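Putative acetyltransferase (Streptococcus mutans, PDB 3LD2) probably catalyses acyl transfer from a coenzyme A thioester to an unidentified acceptor, as a member of the GNAT acetyltransferase family with coenzyme A bound in its cleft. Local coordinates at residues H148-N153 / K173-K178; W56-Q59 / P64-V67; F113-A118 / L158-L163. All blocks are in the same frame, centred on the assembly; numbering follows the deposited sequence.

In the fold
All three contacts reach the coenzyme A cleft of a GNAT-type fold. Interaction 3 joins the strand and the helix that flank the cofactor's pantetheine arm and diphosphate. Interaction 2 sets Trp56 against the thiol end of that arm, and CH2 of Trp56 also packs at 3.6 Å on O of Ile115 from interaction 3. Interaction 1 ends at Asn153, which meets the same arm through its side chain. Interactions 1 and 2, with centres about 12 Å apart, are tied by probable hydrogen bonds from Ser152 OG to Gln59 O at 2.8 Å and from Lys178 NZ to Gln59 OE1 at 3.0 Å. Interactions 1 and 3 touch where Val149 packs on Tyr160.

Interaction 1 of 3, residues H148-N153 / K173-K178; sequences HVLSSN and KQFFLK. With COA (coenzyme A), chain E.
Leu150 and Phe175 mark the nearest backbone approach of 148-153 and 173-178, and their CA atoms are still 8.5 Å apart, too far for the two strands to pair directly. Side chains bridge the distance instead, and the meeting is purely apolar. Leu150 does the reaching, one methyl to each partner. Its CD2 comes obliquely onto the Phe175 ring, 3.5 Å from CD2 and nearly as near to CE2. Its CD1 lies 4.0 Å from CD1 of Leu177. Both partners meet the leucine at roughly a right angle. Phe175 has CG anti to its carbonyl carbon (chi1 -51°), and its ring swings across to the leucine while CB of Gln174 lies over one face, 3.5 Å above the plane and toward the rim. A classic beta bulge interrupts the strand here, with two successive residues, Gln174 and Phe175, set opposite the single Val182 of strand 180-190.

Past Leu150 the chain leaves the strand in a type I beta turn, closed by a hydrogen bond from Asn153 N to Leu150 O of 3.0 Å. Asn153 then takes the N-cap position of helix 154-162 and also serves the cofactor: its OD1 accepts a weak, bent hydrogen bond from N4P of coenzyme A at 2.8 Å, with 122° at the hydrogen. With CG anti to the backbone N (chi1 -159°), the amide is held out toward the pantetheine arm.

Pro62 from the loop after helix 45-55 packs on both Leu150 and Phe175. Between the two segments runs strand 180-190, antiparallel to each: Val149 pairs with Leu185 and Phe175 with Val182. The contact therefore spans one intervening strand at the sheet edge formed by strand 166-177, while Val149 packs against Ala156 and Tyr160 of helix 154-162.

Interaction 2 of 3, residues W56-Q59 / P64-V67; sequences WSEQ and PLPV. With COA (coenzyme A), chain E.
Trp56 meets Val67 and Leu65 through apolar contacts. CG2 of Val67 approaches the pyrrole part of the indole obliquely, 3.3 Å from CD1 and 3.7 Å from NE1, the two side chains crossing at about a right angle. Leu65 splits its methyls: CD2 rests 3.9 Å from CB of Trp56, while CD1 moves on along the chain to CA of Ser57 at 3.9 Å and CG of Glu58 at 4.1 Å. The peptide before Pro66 is cis, and the CB atoms of Leu65 and Val67 both point at 56-59.

Both segments belong to the loop between helices 45-55 and 70-77. In GNAT enzymes this region commonly borders the acceptor side of the cleft, and here it carries a residue of the coenzyme A pocket.

Cofactor contact comes from the far, benzene end of the indole. With CG of Trp56 beside its backbone N (chi1 -55°), that end is delivered to the thiol, and S1P of coenzyme A lies at the ring edge, in plane, 3.6 Å from CH2.

Polar bonds lead outside the pair. NE1 makes a weak hydrogen bond to Glu52, and Ser57 N donates to the side chain of Asn60.

Interaction 3 of 3, residues F113-A118 / L158-L163; sequences FGIAVA and LFYKKL. With COA (coenzyme A), chain E.
The rings of Phe113 and Tyr160 meet obliquely, coming from opposite directions with centroids 6.0 Å apart and planes at 78°. CZ of Phe113 touches CE1 of Tyr160 at 3.7 Å, and the phenol oxygen extends past the rim, close to CE1 of Phe113. The ring of the preceding residue, Phe159, has CCP of coenzyme A over one face, 3.7 Å above the plane and toward the rim, and CD2 of Leu163 over the opposite face, again toward the rim; the ribose oxygen O4B sits at the edge in plane.

This is the cofactor cleft of the GNAT fold, where strand 110-117 and helix 154-162 flank coenzyme A. Backbone nitrogens of Arg123, Gly125, Gly127 and Arg128 donate to coenzyme A, consistent with the diphosphate-binding loop of the R-x-x-G-x-G type that marks the family.

CG2 of Ile115 passes alongside the phenol, 3.7 Å from OH of Tyr160. Phe113 has CG wedged between its backbone N and carbonyl carbon (chi1 70°), which turns the ring toward the tyrosine. The tyrosine oxygen thus meets two apolar groups of the strand, CE1 of Phe113 and CG2 of Ile115, and lies 3.8 Å from C2P of coenzyme A, next to the sulfur.

Around the contact, Ile147 and Val149 of strand 144-150 pack on Tyr160, and Leu130 of helix 126-138 on Ile115. The pantetheine arm follows the strand, and Val117 N donates to its O9P at 2.9 Å along a nearly straight bond (166°). At the other end of the cofactor, the bent chain of Lys162 brings NZ to O3B, the ester oxygen of the 3'-phosphate, in a hydrogen bond of 3.0 Å.

Interaction 1 of 3, residues H148-N153 / K173-K178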
loop_
_atom_site.group_PDB
_atom_site.type_symbol
_atom_site.label_atom_id
_atom_site.label_comp_id
_atom_site.label_asym_id
_atom_site.label_seq_id
_atom_site.Cartn_x
_atom_site.Cartn_y
_atom_site.Cartn_z
ATOM N N HIS A 148 7.439 1.287 4.479
ATOM C CA HIS A 148 7.485 2.066 5.706
ATOM C C HIS A 148 6.124 2.005 6.391
ATOM O O HIS A 148 5.107 2.281 5.756
ATOM C CB HIS A 148 7.778 3.516 5.376
ATOM C CG HIS A 148 9.177 3.757 4.919
ATOM N ND1 HIS A 148 10.120 4.375 5.711
ATOM C CD2 HIS A 148 9.800 3.463 3.752
ATOM C CE1 HIS A 148 11.259 4.460 5.048
ATOM N NE2 HIS A 148 11.091 3.914 3.857
ATOM N N VAL A 149 6.100 1.645 7.674
ATOM C CA VAL A 149 4.856 1.554 8.430
ATOM C C VAL A 149 4.986 2.410 9.695
ATOM O O VAL A 149 5.918 2.229 10.475
ATOM C CB VAL A 149 4.538 0.083 8.810
ATOM C CG1 VAL A 149 3.111 -0.055 9.332
ATOM C CG2 VAL A 149 4.738 -0.849 7.631
ATOM N N LEU A 150 4.080 3.367 9.881
ATOM C CA LEU A 150 3.981 4.105 11.141
ATOM C C LEU A 150 3.738 3.128 12.278
ATOM O O LEU A 150 2.934 2.214 12.119
ATOM C CB LEU A 150 2.811 5.064 11.107
ATOM C CG LEU A 150 2.987 6.303 10.253
ATOM C CD1 LEU A 150 1.906 7.317 10.627
ATOM C CD2 LEU A 150 4.396 6.878 10.454
ATOM N N SER A 151 4.439 3.310 13.405
ATOM C CA SER A 151 4.273 2.426 14.564
ATOM C C SER A 151 2.865 2.516 15.189
ATOM O O SER A 151 2.468 1.667 15.967
ATOM C CB SER A 151 5.391 2.633 15.606
ATOM O OG SER A 151 5.395 3.932 16.164
ATOM N N SER A 152 2.113 3.540 14.805
ATOM C CA SER A 152 0.766 3.734 15.263
ATOM C C SER A 152 -0.211 2.861 14.487
ATOM O O SER A 152 -1.378 2.708 14.873
ATOM C CB SER A 152 0.388 5.202 15.084
ATOM O OG SER A 152 0.713 5.660 13.785
ATOM N N ASN A 153 0.254 2.313 13.367
ATOM C CA ASN A 153 -0.609 1.527 12.488
ATOM C C ASN A 153 -0.660 0.083 12.920
ATOM O O ASN A 153 -0.063 -0.796 12.315
ATOM C CB ASN A 153 -0.178 1.641 11.044
ATOM C CG ASN A 153 -1.291 1.274 10.095
ATOM O OD1 ASN A 153 -1.393 1.819 8.997
ATOM N ND2 ASN A 153 -2.151 0.369 10.522
ATOM N N LYS A 173 11.327 7.981 16.645
ATOM C CA LYS A 173 10.700 9.296 16.722
ATOM C C LYS A 173 10.727 10.066 15.417
ATOM O O LYS A 173 10.967 11.269 15.416
ATOM C CB LYS A 173 11.336 10.123 17.833
ATOM C CG LYS A 173 10.991 9.601 19.214
ATOM C CD LYS A 173 11.915 10.133 20.268
ATOM C CE LYS A 173 12.858 9.035 20.723
ATOM N NZ LYS A 173 14.232 9.539 21.045
ATOM N N GLN A 174 10.448 9.382 14.312
ATOM C CA GLN A 174 10.472 10.010 12.993
ATOM C C GLN A 174 9.391 11.057 12.829
ATOM O O GLN A 174 9.581 12.050 12.140
ATOM C CB GLN A 174 10.320 8.970 11.879
ATOM C CG GLN A 174 11.613 8.332 11.426
ATOM C CD GLN A 174 12.721 9.334 11.233
ATOM O OE1 GLN A 174 13.387 9.722 12.188
ATOM N NE2 GLN A 174 12.937 9.751 9.987
ATOM N N PHE A 175 8.241 10.838 13.448
ATOM C CA PHE A 175 7.124 11.747 13.217
ATOM C C PHE A 175 6.407 12.135 14.492
ATOM O O PHE A 175 6.268 11.334 15.418
ATOM C CB PHE A 175 6.133 11.124 12.239
ATOM C CG PHE A 175 6.771 10.614 10.983
ATOM C CD1 PHE A 175 7.242 11.500 10.023
ATOM C CD2 PHE A 175 6.915 9.261 10.772
ATOM C CE1 PHE A 175 7.847 11.045 8.879
ATOM C CE2 PHE A 175 7.509 8.791 9.619
ATOM C CZ PHE A 175 7.969 9.679 8.669
ATOM N N PHE A 176 5.969 13.386 14.522
ATOM C CA PHE A 176 5.118 13.899 15.576
ATOM C C PHE A 176 3.687 14.040 15.021
ATOM O O PHE A 176 3.433 14.860 14.145
ATOM C CB PHE A 176 5.671 15.242 16.065
ATOM C CG PHE A 176 4.987 15.774 17.293
ATOM C CD1 PHE A 176 5.164 15.157 18.528
ATOM C CD2 PHE A 176 4.172 16.903 17.217
ATOM C CE1 PHE A 176 4.534 15.649 19.674
ATOM C CE2 PHE A 176 3.535 17.406 18.359
ATOM C CZ PHE A 176 3.723 16.779 19.588
ATOM N N LEU A 177 2.764 13.223 15.514
ATOM C CA LEU A 177 1.367 13.276 15.064
ATOM C C LEU A 177 0.412 13.078 16.241
ATOM O O LEU A 177 0.451 12.047 16.928
ATOM C CB LEU A 177 1.093 12.225 13.979
ATOM C CG LEU A 177 1.943 12.348 12.705
ATOM C CD1 LEU A 177 2.257 10.957 12.136
ATOM C CD2 LEU A 177 1.293 13.295 11.648
ATOM N N LYS A 178 -0.439 14.082 16.456
ATOM C CA LYS A 178 -1.428 14.052 17.530
ATOM C C LYS A 178 -0.736 14.005 18.875
ATOM O O LYS A 178 -1.054 13.159 19.692
ATOM C CB LYS A 178 -2.313 12.812 17.382
ATOM C CG LYS A 178 -3.285 12.931 16.269
ATOM C CD LYS A 178 -4.170 11.729 16.234
ATOM C CE LYS A 178 -3.392 10.480 15.893
ATOM N NZ LYS A 178 -4.397 9.477 15.520
HETATM N N1A COA E . -6.362 -6.660 14.486
HETATM C C2A COA E . -5.492 -7.852 14.625
HETATM N N3A COA E . -4.928 -8.494 13.387
HETATM C C4A COA E . -5.229 -7.930 12.081
HETATM C C5A COA E . -6.076 -6.735 11.953
HETATM C C6A COA E . -6.661 -6.091 13.170
HETATM N N6A COA E . -7.497 -4.917 12.983
HETATM N N7A COA E . -6.223 -6.364 10.536
HETATM C C8A COA E . -5.446 -7.329 9.796
HETATM N N9A COA E . -4.763 -8.234 10.757
HETATM C C1B COA E . -4.277 -9.397 10.223
HETATM C C2B COA E . -4.535 -10.809 10.712
HETATM O O2B COA E . -4.479 -11.233 12.040
HETATM C C3B COA E . -4.663 -11.675 9.536
HETATM O O3B COA E . -5.065 -13.007 9.596
HETATM P P3B COA E . -6.658 -13.306 10.037
HETATM O O7A COA E . -6.956 -14.841 9.509
HETATM O O8A COA E . -6.868 -13.248 11.684
HETATM O O9A COA E . -7.576 -12.338 9.465
HETATM C C4B COA E . -4.531 -10.779 8.320
HETATM O O4B COA E . -4.347 -9.387 8.765
HETATM C C5B COA E . -4.849 -11.001 6.882
HETATM O O5B COA E . -6.070 -10.297 7.015
HETATM P P1A COA E . -6.850 -9.445 5.846
HETATM O O1A COA E . -8.476 -9.683 6.029
HETATM O O2A COA E . -6.375 -9.917 4.553
HETATM O O3A COA E . -6.517 -7.850 6.010
HETATM P P2A COA E . -7.502 -6.642 5.506
HETATM O O4A COA E . -8.628 -6.336 6.672
HETATM O O5A COA E . -8.165 -6.965 4.248
HETATM O O6A COA E . -6.595 -5.281 5.355
HETATM C CBP COA E . -5.087 -3.639 5.971
HETATM C CCP COA E . -5.442 -5.126 6.140
HETATM C CDP COA E . -4.829 -3.393 4.460
HETATM C CEP COA E . -3.862 -3.255 6.844
HETATM C CAP COA E . -6.326 -2.797 6.382
HETATM O OAP COA E . -6.505 -2.717 7.769
HETATM C C9P COA E . -6.145 -1.366 5.896
HETATM O O9P COA E . -6.866 -0.976 5.037
HETATM N N8P COA E . -5.696 -0.364 6.849
HETATM C C7P COA E . -6.114 0.982 6.512
HETATM C C6P COA E . -4.913 1.910 6.304
HETATM C C5P COA E . -3.693 1.135 5.797
HETATM O O5P COA E . -3.653 0.800 4.663
HETATM N N4P COA E . -2.547 0.896 6.652
HETATM C C3P COA E . -1.191 0.739 6.087
HETATM C C2P COA E . -1.140 0.226 4.644
HETATM S S1P COA E . -0.326 1.501 3.619
#

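Interaction 2 of 3, residues W56-Q59 / P64-V67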
loop_
_atom_site.group_PDB
_atom_site.type_symbol
_atom_site.label_atom_id
_atom_site.label_comp_id
_atom_site.label_asym_id
_atom_site.label_seq_id
_atom_site.Cartn_x
_atom_site.Cartn_y
_atom_site.Cartn_z
ATOM N N TRP A 56 -7.255 7.186 4.774
ATOM C CA TRP A 56 -6.014 7.739 5.323
ATOM C C TRP A 56 -6.287 8.692 6.477
ATOM O O TRP A 56 -7.103 9.609 6.374
ATOM C CB TRP A 56 -5.151 8.412 4.241
ATOM C CG TRP A 56 -4.845 7.502 3.082
ATOM C CD1 TRP A 56 -5.249 7.663 1.782
ATOM C CD2 TRP A 56 -4.099 6.268 3.121
ATOM N NE1 TRP A 56 -4.798 6.608 1.011
ATOM C CE2 TRP A 56 -4.094 5.740 1.809
ATOM C CE3 TRP A 56 -3.431 5.569 4.129
ATOM C CZ2 TRP A 56 -3.447 4.550 1.485
ATOM C CZ3 TRP A 56 -2.785 4.379 3.804
ATOM C CH2 TRP A 56 -2.804 3.882 2.496
ATOM N N SER A 57 -5.599 8.449 7.582
ATOM C CA SER A 57 -5.715 9.270 8.777
ATOM C C SER A 57 -4.324 9.478 9.334
ATOM O O SER A 57 -3.388 8.787 8.934
ATOM C CB SER A 57 -6.587 8.579 9.827
ATOM O OG SER A 57 -6.134 7.256 10.070
ATOM N N GLU A 58 -4.207 10.431 10.251
ATOM C CA GLU A 58 -2.962 10.707 10.946
ATOM C C GLU A 58 -2.508 9.504 11.731
ATOM O O GLU A 58 -1.399 9.486 12.254
ATOM C CB GLU A 58 -3.124 11.901 11.881
ATOM C CG GLU A 58 -3.346 13.202 11.128
ATOM C CD GLU A 58 -3.200 14.430 11.994
ATOM O OE1 GLU A 58 -3.987 14.554 12.966
ATOM O OE2 GLU A 58 -2.305 15.271 11.691
ATOM N N GLN A 59 -3.359 8.487 11.810
ATOM C CA GLN A 59 -2.959 7.237 12.451
ATOM C C GLN A 59 -2.121 6.323 11.514
ATOM O O GLN A 59 -1.362 5.488 11.984
ATOM C CB GLN A 59 -4.196 6.496 12.984
ATOM C CG GLN A 59 -3.910 5.319 13.921
ATOM C CD GLN A 59 -3.674 5.753 15.370
ATOM O OE1 GLN A 59 -3.075 6.807 15.636
ATOM N NE2 GLN A 59 -4.142 4.934 16.318
ATOM N N PRO A 64 0.310 15.264 4.918
ATOM C CA PRO A 64 -0.925 16.005 5.204
ATOM C C PRO A 64 -2.129 15.451 4.412
ATOM O O PRO A 64 -1.968 14.927 3.298
ATOM C CB PRO A 64 -0.586 17.435 4.771
ATOM C CG PRO A 64 0.931 17.479 4.761
ATOM C CD PRO A 64 1.353 16.117 4.326
ATOM N N LEU A 65 -3.315 15.570 5.009
ATOM C CA LEU A 65 -4.552 15.039 4.460
ATOM C C LEU A 65 -5.329 16.166 3.786
ATOM O O LEU A 65 -5.272 17.308 4.239
ATOM C CB LEU A 65 -5.379 14.423 5.587
ATOM C CG LEU A 65 -4.678 13.321 6.400
ATOM C CD1 LEU A 65 -5.447 13.005 7.667
ATOM C CD2 LEU A 65 -4.476 12.045 5.589
ATOM N N PRO A 66 -6.040 15.867 2.683
ATOM C CA PRO A 66 -6.202 14.557 2.047
ATOM C C PRO A 66 -4.978 14.207 1.206
ATOM O O PRO A 66 -4.344 15.097 0.651
ATOM C CB PRO A 66 -7.412 14.767 1.111
ATOM C CG PRO A 66 -7.829 16.230 1.255
ATOM C CD PRO A 66 -6.675 16.935 1.888
ATOM N N VAL A 67 -4.655 12.924 1.101
ATOM C CA VAL A 67 -3.531 12.515 0.275
ATOM C C VAL A 67 -3.919 12.215 -1.195
ATOM O O VAL A 67 -3.080 12.286 -2.079
ATOM C CB VAL A 67 -2.822 11.293 0.880
ATOM C CG1 VAL A 67 -2.873 11.359 2.402
ATOM C CG2 VAL A 67 -3.479 10.019 0.400
HETATM N N1A COA E . -6.362 -6.660 14.486
HETATM C C2A COA E . -5.492 -7.852 14.625
HETATM N N3A COA E . -4.928 -8.494 13.387
HETATM C C4A COA E . -5.229 -7.930 12.081
HETATM C C5A COA E . -6.076 -6.735 11.953
HETATM C C6A COA E . -6.661 -6.091 13.170
HETATM N N6A COA E . -7.497 -4.917 12.983
HETATM N N7A COA E . -6.223 -6.364 10.536
HETATM C C8A COA E . -5.446 -7.329 9.796
HETATM N N9A COA E . -4.763 -8.234 10.757
HETATM C C1B COA E . -4.277 -9.397 10.223
HETATM C C2B COA E . -4.535 -10.809 10.712
HETATM O O2B COA E . -4.479 -11.233 12.040
HETATM C C3B COA E . -4.663 -11.675 9.536
HETATM O O3B COA E . -5.065 -13.007 9.596
HETATM P P3B COA E . -6.658 -13.306 10.037
HETATM O O7A COA E . -6.956 -14.841 9.509
HETATM O O8A COA E . -6.868 -13.248 11.684
HETATM O O9A COA E . -7.576 -12.338 9.465
HETATM C C4B COA E . -4.531 -10.779 8.320
HETATM O O4B COA E . -4.347 -9.387 8.765
HETATM C C5B COA E . -4.849 -11.001 6.882
HETATM O O5B COA E . -6.070 -10.297 7.015
HETATM P P1A COA E . -6.850 -9.445 5.846
HETATM O O1A COA E . -8.476 -9.683 6.029
HETATM O O2A COA E . -6.375 -9.917 4.553
HETATM O O3A COA E . -6.517 -7.850 6.010
HETATM P P2A COA E . -7.502 -6.642 5.506
HETATM O O4A COA E . -8.628 -6.336 6.672
HETATM O O5A COA E . -8.165 -6.965 4.248
HETATM O O6A COA E . -6.595 -5.281 5.355
HETATM C CBP COA E . -5.087 -3.639 5.971
HETATM C CCP COA E . -5.442 -5.126 6.140
HETATM C CDP COA E . -4.829 -3.393 4.460
HETATM C CEP COA E . -3.862 -3.255 6.844
HETATM C CAP COA E . -6.326 -2.797 6.382
HETATM O OAP COA E . -6.505 -2.717 7.769
HETATM C C9P COA E . -6.145 -1.366 5.896
HETATM O O9P COA E . -6.866 -0.976 5.037
HETATM N N8P COA E . -5.696 -0.364 6.849
HETATM C C7P COA E . -6.114 0.982 6.512
HETATM C C6P COA E . -4.913 1.910 6.304
HETATM C C5P COA E . -3.693 1.135 5.797
HETATM O O5P COA E . -3.653 0.800 4.663
HETATM N N4P COA E . -2.547 0.896 6.652
HETATM C C3P COA E . -1.191 0.739 6.087
HETATM C C2P COA E . -1.140 0.226 4.644
HETATM S S1P COA E . -0.326 1.501 3.619
#

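Interaction 3 of 3, residues F113-A118 / L158-L163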
loop_
_atom_site.group_PDB
_atom_site.type_symbol
_atom_site.label_atom_id
_atom_site.label_comp_id
_atom_site.label_asym_id
_atom_site.label_seq_id
_atom_site.Cartn_x
_atom_site.Cartn_y
_atom_site.Cartn_z
ATOM N N PHE A 113 5.009 -0.545 -2.253
ATOM C CA PHE A 113 3.552 -0.550 -2.487
ATOM C C PHE A 113 2.747 0.053 -1.354
ATOM O O PHE A 113 3.183 0.062 -0.214
ATOM C CB PHE A 113 3.030 -1.970 -2.742
ATOM C CG PHE A 113 3.054 -2.849 -1.527
ATOM C CD1 PHE A 113 1.926 -2.987 -0.731
ATOM C CD2 PHE A 113 4.207 -3.528 -1.170
ATOM C CE1 PHE A 113 1.942 -3.797 0.402
ATOM C CE2 PHE A 113 4.244 -4.336 -0.044
ATOM C CZ PHE A 113 3.107 -4.473 0.747
ATOM N N GLY A 114 1.565 0.565 -1.678
ATOM C CA GLY A 114 0.586 0.959 -0.678
ATOM C C GLY A 114 -0.627 0.047 -0.812
ATOM O O GLY A 114 -0.773 -0.648 -1.821
ATOM N N ILE A 115 -1.482 0.033 0.203
ATOM C CA ILE A 115 -2.704 -0.756 0.163
ATOM C C ILE A 115 -3.774 -0.163 1.087
ATOM O O ILE A 115 -3.484 0.361 2.146
ATOM C CB ILE A 115 -2.447 -2.229 0.523
ATOM C CG1 ILE A 115 -3.703 -3.075 0.253
ATOM C CG2 ILE A 115 -2.009 -2.336 1.959
ATOM C CD1 ILE A 115 -3.520 -4.539 0.532
ATOM N N ALA A 116 -5.019 -0.211 0.643
ATOM C CA ALA A 116 -6.111 0.319 1.432
ATOM C C ALA A 116 -7.329 -0.563 1.222
ATOM O O ALA A 116 -7.749 -0.811 0.092
ATOM C CB ALA A 116 -6.397 1.787 1.065
ATOM N N VAL A 117 -7.850 -1.104 2.315
ATOM C CA VAL A 117 -9.061 -1.899 2.253
ATOM C C VAL A 117 -10.185 -1.135 2.937
ATOM O O VAL A 117 -9.952 -0.453 3.939
ATOM C CB VAL A 117 -8.882 -3.236 2.919
ATOM C CG1 VAL A 117 -10.235 -3.900 3.120
ATOM C CG2 VAL A 117 -7.968 -4.102 2.086
ATOM N N ALA A 118 -11.390 -1.218 2.382
ATOM C CA ALA A 118 -12.518 -0.486 2.959
ATOM C C ALA A 118 -12.806 -0.977 4.373
ATOM O O ALA A 118 -12.925 -2.181 4.616
ATOM C CB ALA A 118 -13.732 -0.622 2.098
ATOM N N LEU A 158 0.373 -5.897 12.262
ATOM C CA LEU A 158 0.017 -7.295 12.470
ATOM C C LEU A 158 -0.179 -8.015 11.138
ATOM O O LEU A 158 0.254 -9.151 10.949
ATOM C CB LEU A 158 -1.245 -7.385 13.326
ATOM C CG LEU A 158 -1.027 -6.966 14.777
ATOM C CD1 LEU A 158 -2.326 -7.004 15.557
ATOM C CD2 LEU A 158 0.028 -7.861 15.448
ATOM N N PHE A 159 -0.848 -7.324 10.220
ATOM C CA PHE A 159 -1.021 -7.759 8.838
ATOM C C PHE A 159 0.313 -8.186 8.217
ATOM O O PHE A 159 0.463 -9.337 7.779
ATOM C CB PHE A 159 -1.643 -6.595 8.047
ATOM C CG PHE A 159 -1.998 -6.924 6.629
ATOM C CD1 PHE A 159 -2.963 -7.868 6.338
ATOM C CD2 PHE A 159 -1.388 -6.244 5.578
ATOM C CE1 PHE A 159 -3.312 -8.137 5.012
ATOM C CE2 PHE A 159 -1.731 -6.497 4.259
ATOM C CZ PHE A 159 -2.690 -7.445 3.975
ATOM N N TYR A 160 1.286 -7.271 8.207
ATOM C CA TYR A 160 2.552 -7.527 7.516
ATOM C C TYR A 160 3.350 -8.665 8.132
ATOM O O TYR A 160 3.926 -9.494 7.409
ATOM C CB TYR A 160 3.401 -6.264 7.411
ATOM C CG TYR A 160 2.838 -5.267 6.431
ATOM C CD1 TYR A 160 2.427 -5.673 5.169
ATOM C CD2 TYR A 160 2.724 -3.927 6.761
ATOM C CE1 TYR A 160 1.905 -4.764 4.252
ATOM C CE2 TYR A 160 2.211 -3.008 5.867
ATOM C CZ TYR A 160 1.806 -3.429 4.602
ATOM O OH TYR A 160 1.294 -2.515 3.703
ATOM N N LYS A 161 3.365 -8.719 9.461
ATOM C CA LYS A 161 3.999 -9.829 10.159
ATOM C C LYS A 161 3.309 -11.140 9.796
ATOM O O LYS A 161 3.958 -12.157 9.531
ATOM C CB LYS A 161 3.928 -9.629 11.669
ATOM C CG LYS A 161 4.869 -10.553 12.419
ATOM C CD LYS A 161 6.308 -10.036 12.259
ATOM C CE LYS A 161 7.377 -11.143 12.249
ATOM N NZ LYS A 161 8.665 -10.482 11.907
ATOM N N LYS A 162 1.982 -11.110 9.796
ATOM C CA LYS A 162 1.205 -12.305 9.477
ATOM C C LYS A 162 1.551 -12.839 8.074
ATOM O O LYS A 162 1.773 -14.028 7.900
ATOM C CB LYS A 162 -0.292 -12.024 9.642
ATOM C CG LYS A 162 -1.212 -13.235 9.586
ATOM C CD LYS A 162 -0.851 -14.312 10.607
ATOM C CE LYS A 162 -2.104 -15.053 11.112
ATOM N NZ LYS A 162 -3.153 -15.216 10.069
ATOM N N LEU A 163 1.629 -11.949 7.087
ATOM C CA LEU A 163 1.935 -12.332 5.699
ATOM C C LEU A 163 3.411 -12.624 5.455
ATOM O O LEU A 163 3.831 -12.796 4.318
ATOM C CB LEU A 163 1.463 -11.244 4.727
ATOM C CG LEU A 163 -0.012 -11.340 4.306
ATOM C CD1 LEU A 163 -0.825 -12.274 5.186
ATOM C CD2 LEU A 163 -0.650 -9.969 4.258
HETATM N N1A COA E . -6.362 -6.660 14.486
HETATM C C2A COA E . -5.492 -7.852 14.625
HETATM N N3A COA E . -4.928 -8.494 13.387
HETATM C C4A COA E . -5.229 -7.930 12.081
HETATM C C5A COA E . -6.076 -6.735 11.953
HETATM C C6A COA E . -6.661 -6.091 13.170
HETATM N N6A COA E . -7.497 -4.917 12.983
HETATM N N7A COA E . -6.223 -6.364 10.536
HETATM C C8A COA E . -5.446 -7.329 9.796
HETATM N N9A COA E . -4.763 -8.234 10.757
HETATM C C1B COA E . -4.277 -9.397 10.223
HETATM C C2B COA E . -4.535 -10.809 10.712
HETATM O O2B COA E . -4.479 -11.233 12.040
HETATM C C3B COA E . -4.663 -11.675 9.536
HETATM O O3B COA E . -5.065 -13.007 9.596
HETATM P P3B COA E . -6.658 -13.306 10.037
HETATM O O7A COA E . -6.956 -14.841 9.509
HETATM O O8A COA E . -6.868 -13.248 11.684
HETATM O O9A COA E . -7.576 -12.338 9.465
HETATM C C4B COA E . -4.531 -10.779 8.320
HETATM O O4B COA E . -4.347 -9.387 8.765
HETATM C C5B COA E . -4.849 -11.001 6.882
HETATM O O5B COA E . -6.070 -10.297 7.015
HETATM P P1A COA E . -6.850 -9.445 5.846
HETATM O O1A COA E . -8.476 -9.683 6.029
HETATM O O2A COA E . -6.375 -9.917 4.553
HETATM O O3A COA E . -6.517 -7.850 6.010
HETATM P P2A COA E . -7.502 -6.642 5.506
HETATM O O4A COA E . -8.628 -6.336 6.672
HETATM O O5A COA E . -8.165 -6.965 4.248
HETATM O O6A COA E . -6.595 -5.281 5.355
HETATM C CBP COA E . -5.087 -3.639 5.971
HETATM C CCP COA E . -5.442 -5.126 6.140
HETATM C CDP COA E . -4.829 -3.393 4.460
HETATM C CEP COA E . -3.862 -3.255 6.844
HETATM C CAP COA E . -6.326 -2.797 6.382
HETATM O OAP COA E . -6.505 -2.717 7.769
HETATM C C9P COA E . -6.145 -1.366 5.896
HETATM O O9P COA E . -6.866 -0.976 5.037
HETATM N N8P COA E . -5.696 -0.364 6.849
HETATM C C7P COA E . -6.114 0.982 6.512
HETATM C C6P COA E . -4.913 1.910 6.304
HETATM C C5P COA E . -3.693 1.135 5.797
HETATM O O5P COA E . -3.653 0.800 4.663
HETATM N N4P COA E . -2.547 0.896 6.652
HETATM C C3P COA E . -1.191 0.739 6.087
HETATM C C2P COA E . -1.140 0.226 4.644
HETATM S S1P COA E . -0.326 1.501 3.619
#